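Local atomic coordinates of mitogen (Streptococcus dysgalactiae, PDB entry 2J4X), a protein that probably acts as a superantigen toxin of the staphylococcal and streptococcal family, stimulating T cells, and carries a bound zinc ion. Residues L10-I13 and Y14-D17; I170-K173 and D174-K178. All coordinates share one frame; numbering follows the deposited sequence.

Contact 1 of 2, residues L10-I13 and Y14-D17; sequences LKNI and YMKD
I13 lays its CG2 methyl over one face of the Y14 ring, a CH-pi contact 3.9 Å from the ring centroid and 18° off the ring normal. The methyl is displaced toward the rim, about equally near Y14 CD2 and CE2. With chi1 at -65°, I13 sends CG1 opposite its carbonyl carbon and leaves CG2 opposite its backbone N, on the side where the next residue's ring lies. L10 approaches the same rim: its CD2 is 4.1 Å from Y14 CE2, the two side chains running alongside each other. In the backbone, Y14 N donates to L10 O over 2.9 Å, almost straight, the helical i to i+4 bond of this turn. L10 O also lies near the ring plane at the edge, 3.4 Å from Y14 CD2. Further on, K16 folds back along the helix. Its NZ donates to N12 O at 3.1 Å from above the carbonyl plane, the chain bending at its last torsion (32°) to bring the ammonium round, which would give this carbonyl a charged partner. At the far end of the ring, Y14 OH is hydrogen-bonded to Y188. Y14 of helix 7-14 is thus wedged against D141, V142, R145 and M149 of helix 137-150, while I13 and Y14 both touch L77 of strand 71-84.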
loop_
_atom_site.group_PDB
_atom_site.type_symbol
_atom_site.label_atom_id
_atom_site.label_comp_id
_atom_site.label_asym_id
_atom_site.label_seq_id
_atom_site.Cartn_x
_atom_site.Cartn_y
_atom_site.Cartn_z
ATOM N N LEU A 10 2.057 13.724 4.217
ATOM C CA LEU A 10 1.886 12.630 3.253
ATOM C C LEU A 10 3.221 12.219 2.666
ATOM O O LEU A 10 3.498 11.025 2.506
ATOM C CB LEU A 10 0.939 13.043 2.125
ATOM C CG LEU A 10 -0.516 13.111 2.571
ATOM C CD1 LEU A 10 -1.289 14.003 1.647
ATOM C CD2 LEU A 10 -1.102 11.720 2.631
ATOM N N LYS A 11 4.050 13.207 2.346
ATOM C CA LYS A 11 5.370 12.923 1.800
ATOM C C LYS A 11 6.188 12.169 2.826
ATOM O O LYS A 11 6.903 11.232 2.489
ATOM C CB LYS A 11 6.125 14.208 1.443
ATOM C CG LYS A 11 7.556 13.920 1.026
ATOM C CD LYS A 11 8.277 15.139 0.538
ATOM C CE LYS A 11 9.667 14.776 0.075
ATOM N NZ LYS A 11 10.448 16.003 -0.246
ATOM N N ASN A 12 6.080 12.578 4.086
ATOM C CA ASN A 12 6.847 11.948 5.152
ATOM C C ASN A 12 6.446 10.508 5.360
ATOM O O ASN A 12 7.285 9.639 5.587
ATOM C CB ASN A 12 6.653 12.704 6.454
ATOM C CG ASN A 12 7.588 12.220 7.524
ATOM O OD1 ASN A 12 8.800 12.374 7.394
ATOM N ND2 ASN A 12 7.041 11.608 8.581
ATOM N N ILE A 13 5.150 10.275 5.284
ATOM C CA ILE A 13 4.597 8.959 5.460
ATOM C C ILE A 13 4.981 8.018 4.335
ATOM O O ILE A 13 5.545 6.950 4.590
ATOM C CB ILE A 13 3.073 9.028 5.517
ATOM C CG1 ILE A 13 2.636 9.791 6.758
ATOM C CG2 ILE A 13 2.478 7.636 5.466
ATOM C CD1 ILE A 13 1.167 10.050 6.789
ATOM N N TYR A 14 4.708 8.407 3.088
ATOM C CA TYR A 14 4.966 7.518 1.963
ATOM C C TYR A 14 6.343 7.499 1.354
ATOM O O TYR A 14 6.576 6.746 0.423
ATOM C CB TYR A 14 3.909 7.740 0.875
ATOM C CG TYR A 14 2.519 7.338 1.327
ATOM C CD1 TYR A 14 2.130 5.992 1.323
ATOM C CD2 TYR A 14 1.616 8.290 1.837
ATOM C CE1 TYR A 14 0.883 5.593 1.820
ATOM C CE2 TYR A 14 0.368 7.903 2.335
ATOM C CZ TYR A 14 0.009 6.555 2.327
ATOM O OH TYR A 14 -1.194 6.150 2.844
ATOM N N MET A 15 7.265 8.299 1.862
ATOM C CA MET A 15 8.601 8.260 1.309
ATOM C C MET A 15 9.408 7.156 2.018
ATOM O O MET A 15 10.440 6.694 1.517
ATOM C CB MET A 15 9.301 9.601 1.488
ATOM C CG MET A 15 9.328 10.075 2.919
ATOM S SD MET A 15 10.545 11.378 3.232
ATOM C CE MET A 15 11.053 10.870 4.931
ATOM N N LYS A 16 8.935 6.728 3.180
ATOM C CA LYS A 16 9.616 5.684 3.928
ATOM C C LYS A 16 9.732 4.358 3.156
ATOM O O LYS A 16 9.027 4.127 2.172
ATOM C CB LYS A 16 8.895 5.482 5.251
ATOM C CG LYS A 16 9.059 6.663 6.182
ATOM C CD LYS A 16 8.166 6.546 7.410
ATOM C CE LYS A 16 8.602 7.525 8.486
ATOM N NZ LYS A 16 9.171 8.736 7.839
ATOM N N ASP A 17 10.639 3.488 3.593
ATOM C CA ASP A 17 10.840 2.208 2.918
ATOM C C ASP A 17 9.765 1.230 3.315
ATOM O O ASP A 17 8.969 1.496 4.215
ATOM C CB ASP A 17 12.208 1.623 3.257
ATOM C CG ASP A 17 13.345 2.617 3.018
ATOM O OD1 ASP A 17 13.252 3.423 2.066
ATOM O OD2 ASP A 17 14.338 2.587 3.778
#

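Contact 2 of 2, residues I170-K173 and D174-K178. With ZN (zinc ion), chain B.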
loop_
_atom_site.group_PDB
_atom_site.type_symbol
_atom_site.label_atom_id
_atom_site.label_comp_id
_atom_site.label_asym_id
_atom_site.label_seq_id
_atom_site.Cartn_x
_atom_site.Cartn_y
_atom_site.Cartn_z
ATOM N N ILE A 170 -9.414 1.434 -8.007
ATOM C CA ILE A 170 -9.127 0.134 -8.583
ATOM C C ILE A 170 -10.378 -0.089 -9.418
ATOM O O ILE A 170 -11.487 -0.164 -8.870
ATOM C CB ILE A 170 -9.055 -0.954 -7.488
ATOM C CG1 ILE A 170 -7.855 -0.678 -6.583
ATOM C CG2 ILE A 170 -8.989 -2.351 -8.124
ATOM C CD1 ILE A 170 -7.828 -1.494 -5.314
ATOM N N HIS A 171 -10.222 -0.146 -10.737
ATOM C CA HIS A 171 -11.375 -0.355 -11.598
ATOM C C HIS A 171 -11.455 -1.813 -11.963
ATOM O O HIS A 171 -10.661 -2.321 -12.763
ATOM C CB HIS A 171 -11.306 0.502 -12.855
ATOM C CG HIS A 171 -12.654 0.803 -13.448
ATOM N ND1 HIS A 171 -12.963 2.021 -14.022
ATOM C CD2 HIS A 171 -13.779 0.052 -13.537
ATOM C CE1 HIS A 171 -14.218 2.007 -14.435
ATOM N NE2 HIS A 171 -14.736 0.823 -14.154
ATOM N N TYR A 172 -12.425 -2.466 -11.321
ATOM C CA TYR A 172 -12.714 -3.885 -11.473
ATOM C C TYR A 172 -13.278 -4.220 -12.846
ATOM O O TYR A 172 -13.816 -3.346 -13.536
ATOM C CB TYR A 172 -13.671 -4.338 -10.357
ATOM C CG TYR A 172 -13.009 -4.360 -8.991
ATOM C CD1 TYR A 172 -13.253 -3.353 -8.053
ATOM C CD2 TYR A 172 -12.074 -5.353 -8.663
ATOM C CE1 TYR A 172 -12.577 -3.326 -6.821
ATOM C CE2 TYR A 172 -11.392 -5.336 -7.434
ATOM C CZ TYR A 172 -11.646 -4.317 -6.523
ATOM O OH TYR A 172 -10.955 -4.268 -5.333
ATOM N N LYS A 173 -13.124 -5.482 -13.244
ATOM C CA LYS A 173 -13.608 -5.944 -14.525
ATOM C C LYS A 173 -15.137 -5.941 -14.555
ATOM O O LYS A 173 -15.748 -5.821 -15.620
ATOM C CB LYS A 173 -13.062 -7.333 -14.791
ATOM C CG LYS A 173 -11.583 -7.343 -15.090
ATOM C CD LYS A 173 -11.071 -8.766 -15.192
ATOM C CE LYS A 173 -9.605 -8.803 -15.540
ATOM N NZ LYS A 173 -9.081 -10.196 -15.642
ATOM N N ASP A 174 -15.754 -6.062 -13.385
ATOM C CA ASP A 174 -17.209 -6.049 -13.292
ATOM C C ASP A 174 -17.703 -4.606 -13.206
ATOM O O ASP A 174 -18.790 -4.336 -12.711
ATOM C CB ASP A 174 -17.683 -6.822 -12.059
ATOM C CG ASP A 174 -17.441 -6.065 -10.771
ATOM O OD1 ASP A 174 -17.829 -6.584 -9.704
ATOM O OD2 ASP A 174 -16.868 -4.955 -10.821
ATOM N N ASN A 175 -16.869 -3.679 -13.657
ATOM C CA ASN A 175 -17.202 -2.263 -13.676
ATOM C C ASN A 175 -17.319 -1.547 -12.314
ATOM O O ASN A 175 -17.510 -0.323 -12.262
ATOM C CB ASN A 175 -18.477 -2.062 -14.497
ATOM C CG ASN A 175 -18.662 -0.626 -14.942
ATOM O OD1 ASN A 175 -17.728 -0.001 -15.467
ATOM N ND2 ASN A 175 -19.869 -0.091 -14.741
ATOM N N THR A 176 -17.207 -2.284 -11.211
ATOM C CA THR A 176 -17.264 -1.631 -9.903
ATOM C C THR A 176 -15.890 -1.007 -9.640
ATOM O O THR A 176 -14.894 -1.422 -10.232
ATOM C CB THR A 176 -17.586 -2.624 -8.786
ATOM O OG1 THR A 176 -16.603 -3.658 -8.774
ATOM C CG2 THR A 176 -18.941 -3.249 -9.016
ATOM N N THR A 177 -15.840 -0.020 -8.747
ATOM C CA THR A 177 -14.592 0.682 -8.422
ATOM C C THR A 177 -14.368 0.806 -6.928
ATOM O O THR A 177 -15.326 0.848 -6.163
ATOM C CB THR A 177 -14.618 2.141 -8.954
ATOM O OG1 THR A 177 -14.778 2.144 -10.375
ATOM C CG2 THR A 177 -13.331 2.867 -8.598
ATOM N N LYS A 178 -13.106 0.864 -6.516
ATOM C CA LYS A 178 -12.784 1.097 -5.109
ATOM C C LYS A 178 -11.963 2.374 -5.132
ATOM O O LYS A 178 -10.852 2.392 -5.657
ATOM C CB LYS A 178 -11.961 -0.025 -4.497
ATOM C CG LYS A 178 -11.609 0.252 -3.040
ATOM C CD LYS A 178 -10.777 -0.873 -2.471
ATOM C CE LYS A 178 -9.882 -0.405 -1.343
ATOM N NZ LYS A 178 -10.559 -0.186 -0.029
HETATM ZN ZN ZN B . -11.550 3.034 -15.399
#
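The beta hairpin of strands 166-172 and 177-181 turns here through a type I turn, Y172 to N175, and carries one zinc ligand, H171, on its first strand just before the turn. H171 ND1 binds the zinc ion at 2.2 Å; H201 and D203 are the other protein ligands. On the opposite side of the imidazole, NE2 points to N175 OD1 in a weak bond of 3.4 Å, which comes in near the ring plane, with ring and amide 34° apart. T177 OG1 lies 3.8 Å above the centre of one ring face. The metal would fix the ring's rotation, the weak amide bond adding little at most, and chi1 of -154° swings it back over the partner strand. H171 and T177 form a non-hydrogen-bonded pair, whereas I170 and K178 make both backbone bonds of theirs. Nearer the turn, Y172 N donates to T176 O at 2.9 Å, nearly along the C=O axis. D174 OD2 accepts from T176 N at 2.7 Å, an Asx turn. This pair sits beside Y172, whose CB is 3.3 Å from D174 OD2 and whose CD1 is 3.4 Å from T176 OG1. Y172 continues alongside K178, its CE1 edge meeting K178 CB, while I170 CG2 covers one ring face. K178 NZ goes on to a salt bridge with E192. Strand 177-181 of the hairpin is the edge of the beta-grasp sheet, and 166-172 pairs with strand 199-206, which supplies the other two protein ligands of the zinc site.

The two contacts lie in different parts of the chain and do not touch: their centres are 27 Å apart, their nearest atoms about 12 Å, on opposite sides of the chain's centre. Contact 1 lies at the C-terminal part of helix 7-14 in the OB-fold region, and contact 2 closes a hairpin in the beta-grasp region. Only contact 2 reaches the metal, with the H171 side chain about 3 Å from those of both H201 and D203 at their nearest atoms; contact 1 lies away from the zinc site. Residues 10-17 nevertheless meet the beta-grasp region, since Y14 packs on helix 137-150, so contact 1 lies where the two parts of the molecule join.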